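Local coordinates for protein probable ribosomal RNA small subunit methyltransferase (Thermus thermophilus, PDB 3DMH) that methylates the exocyclic N2 of a guanosine in 16S ribosomal RNA, taking the methyl group from S-adenosylmethionine, at residues E6-R10 with D288-A292; A99-V105 with A128-R134; R235-L240 with R298-T304. All blocks are in the same frame, centred on the assembly; numbering follows the deposited sequence.

Contact 1 of 3, residues E6-R10 with D288-A292; sequences EAYHR and DVDEA. With SAM (S-adenosylmethionine), chain D.
His9 CA and Glu291 CA, the nearest such pair, stand 7.7 Å apart where helix 5-9 faces the type II' beta turn from Asp288 to Glu291, and side chains bridge the gap. With CG anti to the backbone N (chi1 177°), Tyr8 extends its ring toward the turn and donates a hydrogen bond from OH to Asp288 OD1 (2.6 Å). The bond uses the syn lone pair of that oxygen and lies at the ring edge, the ring and carboxylate planes being 66° apart. Asp288 OD1 also receives the adenine amino group, SAM N6, at 3.0 Å, while Val289 N donates to SAM N1 at 2.9 Å. Val289 CG2 packs obliquely against Tyr8 CE2 at 3.5 Å. His9 donates from NE2 to Asp290 OD1 (2.9 Å), meeting the oxygen nearly end-on; the bond is bent, with an N-H...O angle of 143°. Tyr8 CD2 sits 3.7 Å above the centre of the His9 ring plane. Asp288 OD2 forms salt bridges with Arg80 and Lys24, and Asp290 OD2 with Arg329. Adenine is thus read through both its amino group and N1, and Tyr8, itself part of the cofactor pocket, probably helps to orient the carboxylate that accepts from N6. The nearby positive groups probably keep Asp288 ionised as an acceptor for both donors.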
loop_
_atom_site.group_PDB
_atom_site.type_symbol
_atom_site.label_atom_id
_atom_site.label_comp_id
_atom_site.label_asym_id
_atom_site.label_seq_id
_atom_site.Cartn_x
_atom_site.Cartn_y
_atom_site.Cartn_z
ATOM N N GLU A 6 9.548 -18.093 0.467
ATOM C CA GLU A 6 10.762 -17.687 1.189
ATOM C C GLU A 6 11.500 -16.555 0.462
ATOM O O GLU A 6 11.909 -15.585 1.097
ATOM C CB GLU A 6 11.695 -18.894 1.436
ATOM C CG GLU A 6 12.908 -18.578 2.335
ATOM C CD GLU A 6 14.093 -17.980 1.565
ATOM O OE1 GLU A 6 14.329 -18.377 0.408
ATOM O OE2 GLU A 6 14.777 -17.097 2.122
ATOM N N ALA A 7 11.633 -16.653 -0.862
ATOM C CA ALA A 7 12.294 -15.579 -1.630
ATOM C C ALA A 7 11.498 -14.269 -1.640
ATOM O O ALA A 7 12.070 -13.187 -1.551
ATOM C CB ALA A 7 12.591 -16.024 -3.042
ATOM N N TYR A 8 10.174 -14.371 -1.749
ATOM C CA TYR A 8 9.339 -13.187 -1.636
ATOM C C TYR A 8 9.560 -12.453 -0.298
ATOM O O TYR A 8 9.626 -11.213 -0.275
ATOM C CB TYR A 8 7.820 -13.492 -1.831
ATOM C CG TYR A 8 7.072 -12.192 -1.602
ATOM C CD1 TYR A 8 7.022 -11.228 -2.602
ATOM C CD2 TYR A 8 6.546 -11.853 -0.336
ATOM C CE1 TYR A 8 6.457 -9.989 -2.407
ATOM C CE2 TYR A 8 5.968 -10.611 -0.115
ATOM C CZ TYR A 8 5.919 -9.661 -1.141
ATOM O OH TYR A 8 5.396 -8.424 -0.916
ATOM N N HIS A 9 9.616 -13.210 0.801
ATOM C CA HIS A 9 9.711 -12.624 2.141
ATOM C C HIS A 9 11.125 -12.290 2.590
ATOM O O HIS A 9 11.302 -11.693 3.654
ATOM C CB HIS A 9 9.064 -13.528 3.181
ATOM C CG HIS A 9 7.573 -13.546 3.110
ATOM N ND1 HIS A 9 6.806 -12.444 3.416
ATOM C CD2 HIS A 9 6.704 -14.533 2.780
ATOM C CE1 HIS A 9 5.526 -12.741 3.264
ATOM N NE2 HIS A 9 5.436 -14.005 2.883
ATOM N N ARG A 10 12.110 -12.704 1.791
ATOM C CA ARG A 10 13.516 -12.537 2.169
ATOM C C ARG A 10 13.951 -11.084 2.095
ATOM O O ARG A 10 13.659 -10.397 1.119
ATOM C CB ARG A 10 14.396 -13.364 1.258
ATOM C CG ARG A 10 15.845 -13.300 1.648
ATOM C CD ARG A 10 16.687 -14.065 0.689
ATOM N NE ARG A 10 16.568 -15.504 0.915
ATOM C CZ ARG A 10 17.535 -16.366 0.611
ATOM N NH1 ARG A 10 18.663 -15.910 0.081
ATOM N NH2 ARG A 10 17.383 -17.668 0.840
ATOM N N ASP A 288 2.503 -7.826 5.165
ATOM C CA ASP A 288 3.084 -8.001 3.831
ATOM C C ASP A 288 2.714 -9.427 3.413
ATOM O O ASP A 288 3.271 -10.389 3.936
ATOM C CB ASP A 288 4.609 -7.836 3.907
ATOM C CG ASP A 288 5.306 -8.048 2.567
ATOM O OD1 ASP A 288 4.609 -8.072 1.530
ATOM O OD2 ASP A 288 6.554 -8.166 2.570
ATOM N N VAL A 289 1.717 -9.543 2.541
ATOM C CA VAL A 289 1.122 -10.836 2.159
ATOM C C VAL A 289 0.746 -11.565 3.470
ATOM O O VAL A 289 -0.004 -11.001 4.283
ATOM C CB VAL A 289 1.998 -11.672 1.156
ATOM C CG1 VAL A 289 1.152 -12.754 0.500
ATOM C CG2 VAL A 289 2.525 -10.777 0.035
ATOM N N ASP A 290 1.248 -12.771 3.707
ATOM C CA ASP A 290 0.867 -13.510 4.911
ATOM C C ASP A 290 1.853 -13.387 6.063
ATOM O O ASP A 290 1.830 -14.196 6.995
ATOM C CB ASP A 290 0.655 -14.993 4.587
ATOM C CG ASP A 290 1.897 -15.660 4.029
ATOM O OD1 ASP A 290 2.798 -14.966 3.498
ATOM O OD2 ASP A 290 1.984 -16.905 4.096
ATOM N N GLU A 291 2.704 -12.366 6.019
ATOM C CA GLU A 291 3.739 -12.182 7.042
ATOM C C GLU A 291 3.183 -12.167 8.465
ATOM O O GLU A 291 3.818 -12.680 9.398
ATOM C CB GLU A 291 4.499 -10.888 6.730
ATOM C CG GLU A 291 5.424 -10.374 7.791
ATOM C CD GLU A 291 4.919 -9.126 8.446
ATOM O OE1 GLU A 291 4.001 -8.454 7.903
ATOM O OE2 GLU A 291 5.471 -8.816 9.518
ATOM N N ALA A 292 1.990 -11.587 8.621
ATOM C CA ALA A 292 1.382 -11.435 9.956
ATOM C C ALA A 292 0.779 -12.724 10.511
ATOM O O ALA A 292 0.458 -12.789 11.703
ATOM C CB ALA A 292 0.311 -10.357 9.924
HETATM N N SAM D . -9.541 -6.345 -2.108
HETATM C CA SAM D . -9.738 -4.881 -2.390
HETATM C C SAM D . -10.830 -4.723 -3.426
HETATM O O SAM D . -11.175 -5.755 -4.017
HETATM O OXT SAM D . -11.297 -3.596 -3.662
HETATM C CB SAM D . -8.457 -4.240 -2.930
HETATM C CG SAM D . -7.909 -4.839 -4.227
HETATM S SD SAM D . -6.460 -3.912 -4.828
HETATM C CE SAM D . -6.455 -4.346 -6.591
HETATM C "C5'" SAM D . -5.010 -4.847 -4.259
HETATM C "C4'" SAM D . -4.707 -4.608 -2.789
HETATM O "O4'" SAM D . -3.497 -5.320 -2.540
HETATM C "C3'" SAM D . -4.482 -3.140 -2.402
HETATM O "O3'" SAM D . -5.329 -2.742 -1.332
HETATM C "C2'" SAM D . -2.996 -3.100 -2.030
HETATM O "O2'" SAM D . -2.638 -2.130 -1.066
HETATM C "C1'" SAM D . -2.814 -4.546 -1.575
HETATM N N9 SAM D . -1.414 -4.921 -1.521
HETATM C C8 SAM D . -0.358 -4.480 -2.314
HETATM N N7 SAM D . 0.777 -5.118 -1.935
HETATM C C5 SAM D . 0.450 -5.953 -0.887
HETATM C C6 SAM D . 1.195 -6.813 -0.071
HETATM N N6 SAM D . 2.520 -6.939 -0.219
HETATM N N1 SAM D . 0.524 -7.515 0.904
HETATM C C2 SAM D . -0.832 -7.376 1.095
HETATM N N3 SAM D . -1.587 -6.486 0.338
HETATM C C4 SAM D . -0.931 -5.815 -0.635
#

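Contact 2 of 3, residues A99-V105 with A128-R134; sequences AGAYDLV and ALRMGGR
Tyr102 pairs with Leu129, and Leu104 with Arg134, as two parallel bridges interrupted by corners in both segments, at Asp103 and at Met131-Gly132. Arg130 N donates to Tyr102 O at 2.9 Å, and beyond the corner Arg134 N reaches Asp103 O while Val105 N reaches Arg134 O. The buried side is closely packed. Val105 CG2 rests on Leu129 CD2 at 3.6 Å, and Ala128 CB touches both Tyr102 CD2, at 3.9 Å, and Val105 CG2. Gly133 belongs here too: a side chain at this position would press on Asp103 O and collide with Leu129 CD2.

The outer side is looser. Around exposed Gly100, the Ala128 carbonyl oxygen takes weak, bent bonds from Ala101 N and Tyr102 N, and Met131 turns away from segment 99-105. A salt bridge joins buried Asp103 to the partly exposed Arg130: Arg130 NE to Asp103 OD1, 2.7 Å. Arg130 CG stands between its backbone N and carbonyl carbon (chi1 68°), from where the extended chain carries NE across to the carboxylate. The oxygen lies at the guanidinium edge, in its plane, and is approached on its anti side with the two planes 59° apart. Arg130 NH1 also donates to Met131 O at 2.7 Å, tying the guanidinium to the type II turn from Arg130 to Gly133. Asp103 OD1 has a second cationic partner in Arg48, and its OD2 accepts from Glu47 N.

Helix 115-128 joins the two strands in a beta-alpha-beta crossover, making strands 102-108 and 133-140 parallel neighbours in the first sheet. Strand 48-51 flanks 102-108 on its other edge, where Leu50 touches both Tyr102 and Ala128.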
loop_
_atom_site.group_PDB
_atom_site.type_symbol
_atom_site.label_atom_id
_atom_site.label_comp_id
_atom_site.label_asym_id
_atom_site.label_seq_id
_atom_site.Cartn_x
_atom_site.Cartn_y
_atom_site.Cartn_z
ATOM N N ALA A 99 3.453 17.878 15.255
ATOM C CA ALA A 99 3.485 19.236 14.739
ATOM C C ALA A 99 4.640 20.062 15.338
ATOM O O ALA A 99 4.892 20.030 16.560
ATOM C CB ALA A 99 2.141 19.918 14.980
ATOM N N GLY A 100 5.356 20.773 14.460
ATOM C CA GLY A 100 6.373 21.765 14.848
ATOM C C GLY A 100 7.637 21.213 15.479
ATOM O O GLY A 100 8.380 21.957 16.142
ATOM N N ALA A 101 7.891 19.924 15.258
ATOM C CA ALA A 101 8.910 19.205 16.007
ATOM C C ALA A 101 10.136 18.873 15.186
ATOM O O ALA A 101 11.021 18.173 15.676
ATOM C CB ALA A 101 8.322 17.920 16.623
ATOM N N TYR A 102 10.186 19.351 13.941
ATOM C CA TYR A 102 11.270 18.973 13.016
ATOM C C TYR A 102 11.878 20.170 12.338
ATOM O O TYR A 102 11.203 21.160 12.075
ATOM C CB TYR A 102 10.761 17.988 11.950
ATOM C CG TYR A 102 10.258 16.735 12.595
ATOM C CD1 TYR A 102 11.124 15.707 12.939
ATOM C CD2 TYR A 102 8.905 16.611 12.936
ATOM C CE1 TYR A 102 10.666 14.568 13.574
ATOM C CE2 TYR A 102 8.434 15.473 13.572
ATOM C CZ TYR A 102 9.328 14.458 13.891
ATOM O OH TYR A 102 8.879 13.314 14.522
ATOM N N ASP A 103 13.171 20.073 12.059
ATOM C CA ASP A 103 13.887 21.115 11.324
ATOM C C ASP A 103 13.906 20.856 9.807
ATOM O O ASP A 103 14.019 21.796 9.005
ATOM C CB ASP A 103 15.327 21.197 11.829
ATOM C CG ASP A 103 15.405 21.339 13.328
ATOM O OD1 ASP A 103 14.866 22.336 13.854
ATOM O OD2 ASP A 103 16.027 20.467 13.974
ATOM N N LEU A 104 13.783 19.583 9.425
ATOM C CA LEU A 104 13.876 19.183 8.031
ATOM C C LEU A 104 12.902 18.068 7.743
ATOM O O LEU A 104 12.798 17.139 8.539
ATOM C CB LEU A 104 15.304 18.688 7.744
ATOM C CG LEU A 104 15.666 18.356 6.297
ATOM C CD1 LEU A 104 15.649 19.583 5.409
ATOM C CD2 LEU A 104 17.053 17.698 6.235
ATOM N N VAL A 105 12.204 18.167 6.615
ATOM C CA VAL A 105 11.332 17.069 6.160
ATOM C C VAL A 105 11.785 16.626 4.776
ATOM O O VAL A 105 12.174 17.448 3.943
ATOM C CB VAL A 105 9.831 17.491 6.172
ATOM C CG1 VAL A 105 8.937 16.419 5.533
ATOM C CG2 VAL A 105 9.379 17.759 7.582
ATOM N N ALA A 128 4.624 19.595 10.354
ATOM C CA ALA A 128 5.721 18.967 11.083
ATOM C C ALA A 128 6.888 19.905 11.342
ATOM O O ALA A 128 7.600 19.753 12.337
ATOM C CB ALA A 128 6.205 17.730 10.317
ATOM N N LEU A 129 7.105 20.829 10.416
ATOM C CA LEU A 129 8.230 21.750 10.473
ATOM C C LEU A 129 8.030 22.842 11.518
ATOM O O LEU A 129 6.939 23.398 11.647
ATOM C CB LEU A 129 8.460 22.399 9.095
ATOM C CG LEU A 129 9.093 21.498 8.012
ATOM C CD1 LEU A 129 9.088 22.220 6.663
ATOM C CD2 LEU A 129 10.505 21.070 8.392
ATOM N N ARG A 130 9.097 23.163 12.245
ATOM C CA ARG A 130 9.159 24.414 13.001
ATOM C C ARG A 130 9.181 25.573 12.017
ATOM O O ARG A 130 9.493 25.399 10.846
ATOM C CB ARG A 130 10.428 24.463 13.862
ATOM C CG ARG A 130 11.722 24.564 13.049
ATOM C CD ARG A 130 12.907 24.963 13.891
ATOM N NE ARG A 130 14.182 24.877 13.166
ATOM C CZ ARG A 130 14.681 25.832 12.377
ATOM N NH1 ARG A 130 14.014 26.964 12.173
ATOM N NH2 ARG A 130 15.862 25.656 11.794
ATOM N N MET A 131 8.887 26.776 12.490
ATOM C CA MET A 131 9.073 27.938 11.641
ATOM C C MET A 131 10.538 28.027 11.221
ATOM O O MET A 131 11.432 27.873 12.057
ATOM C CB MET A 131 8.670 29.201 12.400
ATOM C CG MET A 131 8.520 30.460 11.532
ATOM S SD MET A 131 7.324 30.307 10.182
ATOM C CE MET A 131 5.825 29.845 11.031
ATOM N N GLY A 132 10.779 28.263 9.932
ATOM C CA GLY A 132 12.149 28.336 9.407
ATOM C C GLY A 132 12.742 26.985 9.012
ATOM O O GLY A 132 13.857 26.916 8.499
ATOM N N GLY A 133 11.996 25.914 9.271
ATOM C CA GLY A 133 12.373 24.553 8.849
ATOM C C GLY A 133 12.351 24.425 7.344
ATOM O O GLY A 133 11.811 25.278 6.662
ATOM N N ARG A 134 12.914 23.335 6.816
ATOM C CA ARG A 134 12.997 23.164 5.361
ATOM C C ARG A 134 12.435 21.821 4.885
ATOM O O ARG A 134 12.415 20.845 5.630
ATOM C CB ARG A 134 14.443 23.304 4.886
ATOM C CG ARG A 134 14.977 24.726 5.082
ATOM C CD ARG A 134 16.430 24.817 4.689
ATOM N NE ARG A 134 16.924 26.171 4.891
ATOM C CZ ARG A 134 18.150 26.575 4.573
ATOM N NH1 ARG A 134 19.021 25.723 4.045
ATOM N NH2 ARG A 134 18.508 27.833 4.793
#

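Contact 3 of 3, residues R235-L240 with R298-T304; sequences RQVLDL and RFDIIVT
Phe299 holds CG anti to its carbonyl carbon (chi1 -60°), which lays its ring against Leu238, and Asp300, with a similar first torsion (chi1 -54°), turns its carboxylate to the start of the other strand. Leu238 CB lies over the centre of the Phe299 ring, 3.7 Å from the centroid and 7° off the normal, a CH-pi contact. On the same face of the sheet, the Leu238 and Ile302 side chains lie side by side, pointing the same way, with Leu238 CB 3.9 Å from Ile302 CG1, and Leu240 CD1 meets Ile302 CG2 at 3.7 Å. Val237, Ile301, Asp239 and Val303 occupy the other face. Putting an alanine at Phe299 would probably leave Leu238 CB without its aromatic cover and open a gap beside Val259.

Asp300 OD2 accepts an almost straight bond from Gln236 N (2.8 Å), while Gln236 O takes two successive backbone donors, Asp300 N at 2.9 Å and Ile301 N at 3.1 Å. The parallel ladder then continues through Leu238 and Val303 to Leu240, where Thr304 OG1 donates to Leu240 O at 2.8 Å. Outside the pair, Arg331 bonds to both Asp300 OD1 and Gln236 OE1, and Asp239 OD2 accepts from Thr248.

These are the first and fourth strands of the Rossmann-like methyltransferase sheet, adjacent at its middle. Asp239 comes near the bound S-adenosylmethionine, and the chain after Thr304 enters the NPPF sequence, whose Asn305 and Phe308 bind guanosine. The mainly apolar packing and the parallel ladder beyond Asp300 probably help to hold the strand ends that carry cofactor-side and substrate-side groups next to each other.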
loop_
_atom_site.group_PDB
_atom_site.type_symbol
_atom_site.label_atom_id
_atom_site.label_comp_id
_atom_site.label_asym_id
_atom_site.label_seq_id
_atom_site.Cartn_x
_atom_site.Cartn_y
_atom_site.Cartn_z
ATOM N N ARG A 235 -17.108 -20.587 7.388
ATOM C CA ARG A 235 -15.831 -20.908 6.739
ATOM C C ARG A 235 -14.779 -19.863 7.096
ATOM O O ARG A 235 -15.098 -18.688 7.299
ATOM C CB ARG A 235 -15.968 -20.981 5.201
ATOM C CG ARG A 235 -17.043 -21.942 4.677
ATOM C CD ARG A 235 -16.753 -23.383 4.992
ATOM N NE ARG A 235 -17.853 -24.238 4.558
ATOM C CZ ARG A 235 -17.937 -24.808 3.360
ATOM N NH1 ARG A 235 -16.974 -24.617 2.458
ATOM N NH2 ARG A 235 -18.984 -25.574 3.066
ATOM N N GLN A 236 -13.529 -20.304 7.155
ATOM C CA GLN A 236 -12.384 -19.414 7.360
ATOM C C GLN A 236 -11.897 -18.885 6.015
ATOM O O GLN A 236 -11.541 -19.661 5.130
ATOM C CB GLN A 236 -11.279 -20.149 8.118
ATOM C CG GLN A 236 -11.665 -20.423 9.566
ATOM C CD GLN A 236 -10.725 -21.387 10.256
ATOM O OE1 GLN A 236 -10.003 -22.145 9.609
ATOM N NE2 GLN A 236 -10.740 -21.375 11.584
ATOM N N VAL A 237 -11.926 -17.562 5.871
ATOM C CA VAL A 237 -11.608 -16.910 4.599
ATOM C C VAL A 237 -10.393 -16.018 4.806
ATOM O O VAL A 237 -10.312 -15.309 5.812
ATOM C CB VAL A 237 -12.787 -16.031 4.115
ATOM C CG1 VAL A 237 -12.399 -15.184 2.894
ATOM C CG2 VAL A 237 -13.999 -16.900 3.786
ATOM N N LEU A 238 -9.442 -16.068 3.868
ATOM C CA LEU A 238 -8.347 -15.108 3.815
ATOM C C LEU A 238 -8.563 -14.235 2.592
ATOM O O LEU A 238 -8.749 -14.775 1.498
ATOM C CB LEU A 238 -7.004 -15.817 3.673
ATOM C CG LEU A 238 -5.754 -14.925 3.614
ATOM C CD1 LEU A 238 -5.548 -14.161 4.912
ATOM C CD2 LEU A 238 -4.551 -15.830 3.376
ATOM N N ASP A 239 -8.543 -12.915 2.798
ATOM C CA ASP A 239 -8.681 -11.938 1.706
ATOM C C ASP A 239 -7.289 -11.342 1.503
ATOM O O ASP A 239 -6.812 -10.574 2.358
ATOM C CB ASP A 239 -9.711 -10.862 2.092
ATOM C CG ASP A 239 -9.952 -9.826 1.002
ATOM O OD1 ASP A 239 -9.249 -9.813 -0.021
ATOM O OD2 ASP A 239 -10.853 -8.998 1.228
ATOM N N LEU A 240 -6.628 -11.729 0.400
ATOM C CA LEU A 240 -5.262 -11.259 0.124
ATOM C C LEU A 240 -5.319 -9.892 -0.537
ATOM O O LEU A 240 -5.752 -9.752 -1.702
ATOM C CB LEU A 240 -4.521 -12.243 -0.791
ATOM C CG LEU A 240 -4.158 -13.603 -0.217
ATOM C CD1 LEU A 240 -3.751 -14.580 -1.298
ATOM C CD2 LEU A 240 -3.033 -13.467 0.806
ATOM N N ARG A 298 -4.407 -21.968 8.364
ATOM C CA ARG A 298 -4.965 -22.431 7.089
ATOM C C ARG A 298 -6.416 -21.975 6.914
ATOM O O ARG A 298 -7.065 -21.537 7.869
ATOM C CB ARG A 298 -4.890 -23.957 6.968
ATOM C CG ARG A 298 -3.507 -24.555 7.112
ATOM C CD ARG A 298 -2.620 -24.228 5.926
ATOM N NE ARG A 298 -1.324 -24.890 6.058
ATOM C CZ ARG A 298 -0.242 -24.329 6.595
ATOM N NH1 ARG A 298 -0.285 -23.079 7.055
ATOM N NH2 ARG A 298 0.890 -25.024 6.675
ATOM N N PHE A 299 -6.918 -22.059 5.687
ATOM C CA PHE A 299 -8.218 -21.483 5.375
ATOM C C PHE A 299 -9.008 -22.400 4.468
ATOM O O PHE A 299 -8.437 -23.268 3.801
ATOM C CB PHE A 299 -8.033 -20.096 4.732
ATOM C CG PHE A 299 -7.306 -19.121 5.622
ATOM C CD1 PHE A 299 -8.014 -18.285 6.476
ATOM C CD2 PHE A 299 -5.906 -19.089 5.653
ATOM C CE1 PHE A 299 -7.356 -17.408 7.324
ATOM C CE2 PHE A 299 -5.223 -18.221 6.521
ATOM C CZ PHE A 299 -5.950 -17.379 7.357
ATOM N N ASP A 300 -10.328 -22.198 4.466
ATOM C CA ASP A 300 -11.256 -22.920 3.599
ATOM C C ASP A 300 -11.435 -22.214 2.247
ATOM O O ASP A 300 -11.630 -22.868 1.215
ATOM C CB ASP A 300 -12.624 -23.034 4.282
ATOM C CG ASP A 300 -12.538 -23.651 5.673
ATOM O OD1 ASP A 300 -11.965 -24.757 5.795
ATOM O OD2 ASP A 300 -13.039 -23.027 6.642
ATOM N N ILE A 301 -11.392 -20.883 2.260
ATOM C CA ILE A 301 -11.617 -20.090 1.052
ATOM C C ILE A 301 -10.613 -18.950 1.054
ATOM O O ILE A 301 -10.447 -18.280 2.068
ATOM C CB ILE A 301 -13.044 -19.489 1.024
ATOM C CG1 ILE A 301 -14.094 -20.602 0.983
ATOM C CG2 ILE A 301 -13.240 -18.570 -0.180
ATOM C CD1 ILE A 301 -15.495 -20.116 1.306
ATOM N N ILE A 302 -9.957 -18.727 -0.081
ATOM C CA ILE A 302 -9.059 -17.579 -0.221
ATOM C C ILE A 302 -9.463 -16.789 -1.451
ATOM O O ILE A 302 -9.727 -17.372 -2.514
ATOM C CB ILE A 302 -7.587 -18.022 -0.295
ATOM C CG1 ILE A 302 -7.217 -18.700 1.030
ATOM C CG2 ILE A 302 -6.669 -16.801 -0.577
ATOM C CD1 ILE A 302 -5.766 -19.110 1.164
ATOM N N VAL A 303 -9.602 -15.477 -1.286
ATOM C CA VAL A 303 -10.054 -14.626 -2.391
ATOM C C VAL A 303 -9.030 -13.537 -2.609
ATOM O O VAL A 303 -8.373 -13.094 -1.657
ATOM C CB VAL A 303 -11.448 -13.971 -2.124
ATOM C CG1 VAL A 303 -12.516 -15.038 -1.958
ATOM C CG2 VAL A 303 -11.396 -13.049 -0.887
ATOM N N THR A 304 -8.905 -13.084 -3.854
ATOM C CA THR A 304 -8.027 -11.952 -4.102
ATOM C C THR A 304 -8.358 -11.234 -5.395
ATOM O O THR A 304 -8.682 -11.865 -6.396
ATOM C CB THR A 304 -6.524 -12.363 -4.087
ATOM O OG1 THR A 304 -5.709 -11.183 -4.156
ATOM C CG2 THR A 304 -6.173 -13.317 -5.262
#

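How the contacts relate
From the N terminus, residues 6-10 wait 278 residues for their partner: contact 1 closes the largest loop, bringing the first helix onto the turn after strand 283-286 in the C-terminal sheet. Contact 2 is nested inside it, closing a short crossover in the N-terminal sheet, with its centre about 36 Å from that of contact 1. Contact 3 opens later and crosses contact 1, since 288-292 falls between 235-240 and 298-304; the two touch through Val289 CG1 and Leu240 CD2, 4.3 Å apart. Contacts 2 and 3 follow in series, centres about 45 Å apart. Both sheets share the strand order 3-2-1-4-5-7-6 of class I methyltransferases.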